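Local coordinates for protein acid phosphatase (Mycobacterium tuberculosis, PDB 2A6P) that removes phosphate from a broad range of phosphomonoesters, including phosphorylated sugars, and can serve as a fructose-1,6-bisphosphatase in gluconeogenesis, at residues E56-T70 with H141-G153. Sequence-based numbering, arbitrary orientation.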
loop_
_atom_site.group_PDB
_atom_site.type_symbol
_atom_site.label_atom_id
_atom_site.label_comp_id
_atom_site.label_asym_id
_atom_site.label_seq_id
_atom_site.Cartn_x
_atom_site.Cartn_y
_atom_site.Cartn_z
ATOM N N GLU A 56 14.160 -3.469 -11.625
ATOM C CA GLU A 56 14.539 -4.689 -12.333
ATOM C C GLU A 56 13.328 -5.443 -12.854
ATOM O O GLU A 56 13.015 -6.537 -12.384
ATOM C CB GLU A 56 15.375 -5.596 -11.419
ATOM C CG GLU A 56 16.741 -5.002 -11.065
ATOM C CD GLU A 56 17.658 -5.974 -10.335
ATOM O OE1 GLU A 56 17.989 -7.043 -10.911
ATOM O OE2 GLU A 56 18.052 -5.656 -9.190
ATOM N N LEU A 57 12.655 -4.845 -13.833
ATOM C CA LEU A 57 11.467 -5.439 -14.434
ATOM C C LEU A 57 11.824 -6.435 -15.540
ATOM O O LEU A 57 12.747 -6.212 -16.327
ATOM C CB LEU A 57 10.570 -4.332 -14.986
ATOM C CG LEU A 57 10.261 -3.216 -13.985
ATOM C CD1 LEU A 57 9.317 -2.204 -14.623
ATOM C CD2 LEU A 57 9.643 -3.813 -12.728
ATOM N N ASP A 58 11.073 -7.529 -15.597
ATOM C CA ASP A 58 11.307 -8.573 -16.578
ATOM C C ASP A 58 10.574 -8.354 -17.903
ATOM O O ASP A 58 9.364 -8.574 -18.000
ATOM C CB ASP A 58 10.900 -9.925 -15.987
ATOM C CG ASP A 58 11.335 -11.087 -16.843
ATOM O OD1 ASP A 58 12.555 -11.237 -17.039
ATOM O OD2 ASP A 58 10.471 -11.849 -17.323
ATOM N N ASP A 59 11.322 -7.925 -18.915
ATOM C CA ASP A 59 10.773 -7.698 -20.253
ATOM C C ASP A 59 9.307 -7.258 -20.165
ATOM O O ASP A 59 8.416 -7.915 -20.698
ATOM C CB ASP A 59 10.907 -8.987 -21.072
ATOM C CG ASP A 59 10.450 -8.821 -22.510
ATOM O OD1 ASP A 59 10.751 -7.763 -23.117
ATOM O OD2 ASP A 59 9.802 -9.759 -23.031
ATOM N N PRO A 60 9.054 -6.121 -19.496
ATOM C CA PRO A 60 7.749 -5.492 -19.260
ATOM C C PRO A 60 6.891 -5.138 -20.474
ATOM O O PRO A 60 7.384 -4.568 -21.455
ATOM C CB PRO A 60 8.107 -4.218 -18.491
ATOM C CG PRO A 60 9.460 -4.473 -17.963
ATOM C CD PRO A 60 10.133 -5.230 -19.036
ATOM N N ILE A 61 5.604 -5.473 -20.406
ATOM C CA ILE A 61 4.690 -5.089 -21.471
ATOM C C ILE A 61 3.979 -3.869 -20.879
ATOM O O ILE A 61 3.376 -3.949 -19.804
ATOM C CB ILE A 61 3.660 -6.195 -21.822
ATOM C CG1 ILE A 61 2.688 -5.658 -22.884
ATOM C CG2 ILE A 61 2.938 -6.656 -20.581
ATOM C CD1 ILE A 61 1.629 -6.662 -23.332
ATOM N N VAL A 62 4.086 -2.736 -21.568
ATOM C CA VAL A 62 3.487 -1.483 -21.104
ATOM C C VAL A 62 2.180 -1.116 -21.804
ATOM O O VAL A 62 2.140 -0.936 -23.029
ATOM C CB VAL A 62 4.481 -0.310 -21.277
ATOM C CG1 VAL A 62 3.872 0.973 -20.745
ATOM C CG2 VAL A 62 5.807 -0.630 -20.558
ATOM N N ILE A 63 1.118 -1.014 -21.007
ATOM C CA ILE A 63 -0.213 -0.658 -21.480
ATOM C C ILE A 63 -0.481 0.750 -20.952
ATOM O O ILE A 63 -0.280 1.017 -19.761
ATOM C CB ILE A 63 -1.275 -1.646 -20.944
ATOM C CG1 ILE A 63 -0.994 -3.063 -21.461
ATOM C CG2 ILE A 63 -2.659 -1.245 -21.439
ATOM C CD1 ILE A 63 0.256 -3.692 -20.914
ATOM N N CYS A 64 -0.948 1.641 -21.822
ATOM C CA CYS A 64 -1.161 3.038 -21.438
ATOM C C CYS A 64 -2.548 3.609 -21.753
ATOM O O CYS A 64 -3.176 3.223 -22.730
ATOM C CB CYS A 64 -0.085 3.902 -22.130
ATOM S SG CYS A 64 0.049 5.654 -21.631
ATOM N N SER A 65 -3.012 4.534 -20.914
ATOM C CA SER A 65 -4.301 5.187 -21.125
ATOM C C SER A 65 -4.149 6.147 -22.325
ATOM O O SER A 65 -3.079 6.750 -22.534
ATOM C CB SER A 65 -4.708 5.969 -19.882
ATOM O OG SER A 65 -5.769 6.858 -20.186
ATOM N N PRO A 66 -5.216 6.316 -23.113
ATOM C CA PRO A 66 -5.201 7.190 -24.295
ATOM C C PRO A 66 -5.003 8.687 -24.070
ATOM O O PRO A 66 -4.646 9.403 -25.000
ATOM C CB PRO A 66 -6.554 6.899 -24.953
ATOM C CG PRO A 66 -6.881 5.503 -24.480
ATOM C CD PRO A 66 -6.477 5.568 -23.037
ATOM N N ARG A 67 -5.260 9.166 -22.857
ATOM C CA ARG A 67 -5.117 10.591 -22.560
ATOM C C ARG A 67 -3.697 11.036 -22.852
ATOM O O ARG A 67 -2.755 10.253 -22.721
ATOM C CB ARG A 67 -5.460 10.878 -21.094
ATOM C CG ARG A 67 -6.898 10.525 -20.685
ATOM C CD ARG A 67 -7.941 11.395 -21.396
ATOM N NE ARG A 67 -8.194 10.962 -22.765
ATOM C CZ ARG A 67 -8.827 9.837 -23.095
ATOM N NH1 ARG A 67 -9.289 9.015 -22.157
ATOM N NH2 ARG A 67 -8.992 9.524 -24.375
ATOM N N ARG A 68 -3.545 12.296 -23.245
ATOM C CA ARG A 68 -2.227 12.819 -23.555
ATOM C C ARG A 68 -1.335 12.916 -22.311
ATOM O O ARG A 68 -0.123 12.693 -22.392
ATOM C CB ARG A 68 -2.333 14.194 -24.217
ATOM C CG ARG A 68 -0.992 14.662 -24.790
ATOM C CD ARG A 68 -0.465 13.648 -25.825
ATOM N NE ARG A 68 0.973 13.402 -25.700
ATOM C CZ ARG A 68 1.657 12.545 -26.457
ATOM N NH1 ARG A 68 1.039 11.846 -27.404
ATOM N NH2 ARG A 68 2.964 12.385 -26.263
ATOM N N ARG A 69 -1.923 13.248 -21.162
ATOM C CA ARG A 69 -1.127 13.355 -19.942
ATOM C C ARG A 69 -0.486 12.018 -19.549
ATOM O O ARG A 69 0.572 12.004 -18.918
ATOM C CB ARG A 69 -1.979 13.906 -18.780
ATOM C CG ARG A 69 -3.259 13.127 -18.458
ATOM C CD ARG A 69 -4.052 13.866 -17.383
ATOM N NE ARG A 69 -5.359 13.278 -17.085
ATOM C CZ ARG A 69 -6.445 13.403 -17.845
ATOM N NH1 ARG A 69 -6.383 14.091 -18.976
ATOM N NH2 ARG A 69 -7.605 12.877 -17.450
ATOM N N THR A 70 -1.129 10.900 -19.898
ATOM C CA THR A 70 -0.574 9.584 -19.586
ATOM C C THR A 70 0.417 9.161 -20.673
ATOM O O THR A 70 1.458 8.570 -20.374
ATOM C CB THR A 70 -1.680 8.486 -19.436
ATOM O OG1 THR A 70 -2.685 8.659 -20.441
ATOM C CG2 THR A 70 -2.319 8.548 -18.039
ATOM N N HIS A 141 -0.407 -11.896 -19.376
ATOM C CA HIS A 141 0.968 -11.622 -19.762
ATOM C C HIS A 141 1.953 -11.958 -18.660
ATOM O O HIS A 141 3.104 -12.273 -18.933
ATOM C CB HIS A 141 1.142 -10.159 -20.164
ATOM C CG HIS A 141 0.510 -9.815 -21.478
ATOM N ND1 HIS A 141 -0.733 -9.228 -21.576
ATOM C CD2 HIS A 141 0.937 -10.004 -22.750
ATOM C CE1 HIS A 141 -1.046 -9.070 -22.850
ATOM N NE2 HIS A 141 -0.049 -9.533 -23.582
ATOM N N MET A 142 1.494 -11.891 -17.416
ATOM C CA MET A 142 2.336 -12.175 -16.255
ATOM C C MET A 142 2.765 -13.635 -16.248
ATOM O O MET A 142 3.563 -14.065 -15.411
ATOM C CB MET A 142 1.576 -11.847 -14.967
ATOM C CG MET A 142 1.330 -10.357 -14.745
ATOM S SD MET A 142 0.264 -10.025 -13.322
ATOM C CE MET A 142 1.321 -10.680 -11.947
ATOM N N SER A 143 2.224 -14.403 -17.183
ATOM C CA SER A 143 2.575 -15.807 -17.287
ATOM C C SER A 143 4.018 -15.935 -17.771
ATOM O O SER A 143 4.663 -16.961 -17.579
ATOM C CB SER A 143 1.645 -16.504 -18.277
ATOM O OG SER A 143 1.894 -17.893 -18.289
ATOM N N SER A 144 4.526 -14.872 -18.383
ATOM C CA SER A 144 5.880 -14.884 -18.911
ATOM C C SER A 144 6.665 -13.593 -18.693
ATOM O O SER A 144 7.884 -13.575 -18.866
ATOM C CB SER A 144 5.835 -15.196 -20.410
ATOM O OG SER A 144 5.130 -14.187 -21.115
ATOM N N ARG A 145 5.981 -12.516 -18.314
ATOM C CA ARG A 145 6.655 -11.233 -18.107
ATOM C C ARG A 145 5.922 -10.330 -17.102
ATOM O O ARG A 145 4.796 -10.635 -16.679
ATOM C CB ARG A 145 6.778 -10.501 -19.456
ATOM C CG ARG A 145 5.420 -10.105 -20.077
ATOM C CD ARG A 145 5.478 -9.884 -21.597
ATOM N NE ARG A 145 6.378 -8.800 -21.987
ATOM C CZ ARG A 145 6.470 -8.304 -23.219
ATOM N NH1 ARG A 145 5.710 -8.795 -24.191
ATOM N NH2 ARG A 145 7.325 -7.319 -23.485
ATOM N N ASP A 146 6.573 -9.227 -16.725
ATOM C CA ASP A 146 5.986 -8.251 -15.810
ATOM C C ASP A 146 5.076 -7.322 -16.615
ATOM O O ASP A 146 5.296 -7.114 -17.813
ATOM C CB ASP A 146 7.070 -7.418 -15.113
ATOM C CG ASP A 146 7.793 -8.193 -14.013
ATOM O OD1 ASP A 146 7.160 -9.054 -13.362
ATOM O OD2 ASP A 146 8.993 -7.927 -13.785
ATOM N N VAL A 147 4.058 -6.766 -15.954
ATOM C CA VAL A 147 3.096 -5.857 -16.599
ATOM C C VAL A 147 3.081 -4.457 -15.967
ATOM O O VAL A 147 3.101 -4.321 -14.745
ATOM C CB VAL A 147 1.651 -6.444 -16.533
ATOM C CG1 VAL A 147 0.645 -5.439 -17.081
ATOM C CG2 VAL A 147 1.583 -7.749 -17.323
ATOM N N LEU A 148 3.044 -3.421 -16.807
ATOM C CA LEU A 148 3.008 -2.041 -16.323
ATOM C C LEU A 148 1.851 -1.230 -16.916
ATOM O O LEU A 148 1.757 -1.055 -18.134
ATOM C CB LEU A 148 4.336 -1.328 -16.626
ATOM C CG LEU A 148 4.380 0.187 -16.351
ATOM C CD1 LEU A 148 4.078 0.468 -14.899
ATOM C CD2 LEU A 148 5.743 0.739 -16.710
ATOM N N PHE A 149 0.972 -0.744 -16.046
ATOM C CA PHE A 149 -0.154 0.070 -16.480
ATOM C C PHE A 149 0.177 1.521 -16.201
ATOM O O PHE A 149 0.535 1.863 -15.068
ATOM C CB PHE A 149 -1.434 -0.245 -15.681
ATOM C CG PHE A 149 -2.096 -1.563 -16.013
ATOM C CD1 PHE A 149 -1.722 -2.312 -17.127
ATOM C CD2 PHE A 149 -3.148 -2.025 -15.221
ATOM C CE1 PHE A 149 -2.394 -3.509 -17.451
ATOM C CE2 PHE A 149 -3.824 -3.211 -15.532
ATOM C CZ PHE A 149 -3.446 -3.957 -16.652
ATOM N N VAL A 150 0.069 2.378 -17.214
ATOM C CA VAL A 150 0.282 3.814 -17.005
ATOM C C VAL A 150 -1.157 4.321 -17.101
ATOM O O VAL A 150 -1.745 4.333 -18.185
ATOM C CB VAL A 150 1.143 4.423 -18.103
ATOM C CG1 VAL A 150 1.307 5.942 -17.864
ATOM C CG2 VAL A 150 2.490 3.706 -18.136
ATOM N N SER A 151 -1.723 4.720 -15.963
ATOM C CA SER A 151 -3.128 5.112 -15.916
ATOM C C SER A 151 -3.451 6.311 -15.010
ATOM O O SER A 151 -2.641 7.233 -14.884
ATOM C CB SER A 151 -3.935 3.857 -15.511
ATOM O OG SER A 151 -5.331 4.074 -15.418
ATOM N N HIS A 152 -4.635 6.295 -14.391
ATOM C CA HIS A 152 -5.073 7.388 -13.523
ATOM C C HIS A 152 -5.324 7.019 -12.054
ATOM O O HIS A 152 -5.325 5.844 -11.685
ATOM C CB HIS A 152 -6.327 8.040 -14.116
ATOM C CG HIS A 152 -6.148 8.505 -15.527
ATOM N ND1 HIS A 152 -6.166 7.640 -16.601
ATOM C CD2 HIS A 152 -5.918 9.736 -16.040
ATOM C CE1 HIS A 152 -5.958 8.319 -17.715
ATOM N NE2 HIS A 152 -5.803 9.592 -17.403
ATOM N N GLY A 153 -5.551 8.045 -11.231
ATOM C CA GLY A 153 -5.756 7.857 -9.805
ATOM C C GLY A 153 -6.817 6.866 -9.393
ATOM O O GLY A 153 -6.514 5.821 -8.789
#
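Ile61 lays its CD1 methyl over one face of the His141 ring, 3.5 Å from the ring centroid, a CH-pi contact. Its chain is fully extended, with CG1 anti to the backbone N (chi1 176°), which carries CD1 out to the imidazole, while CB covers the centre of one face of the Arg145 guanidinium. Asp59 OD2 lies over the opposite face, and OD1, well out of the guanidinium plane, pairs with NH2 by charge alone. Arg145 NE makes the main bond to Asp59 O, 2.6 Å, close to the guanidinium plane, with a weak second one from NH2; a long, bent arginine can thus pack on an aliphatic neighbour and still tie down the loop 56-60. Asp146 secures the same loop twice, its OD2 taking Asp58 N at 2.8 Å and its own N giving to Asp58 O, while OD1 accepts from Arg12 N.

From here strands 61-64 and 147-151 run parallel, joined by alternating backbone bonds from Ile61 N to Ser65 N. Beta-branched residues suit these extended chains: Ile61 CG2 meets Val147 CG2 at 3.7 Å on one face, and Val62 touches Leu148 and Val150 on the other.

Beyond the strand ends, Thr70 CG2 sits over the His152 ring, 3.9 Å from its centroid, while Arg69 NE approaches the ring edge, the guanidinium and imidazole planes 73° apart. Thr33 and Gly31 carbonyls hold that guanidinium. His152, inferred to stabilise the transition state, follows strand 147-151 and meets His18, which follows parallel strand 13-17, placing the site at the strands' C-terminal ends, as in the histidine phosphatase alpha/beta core.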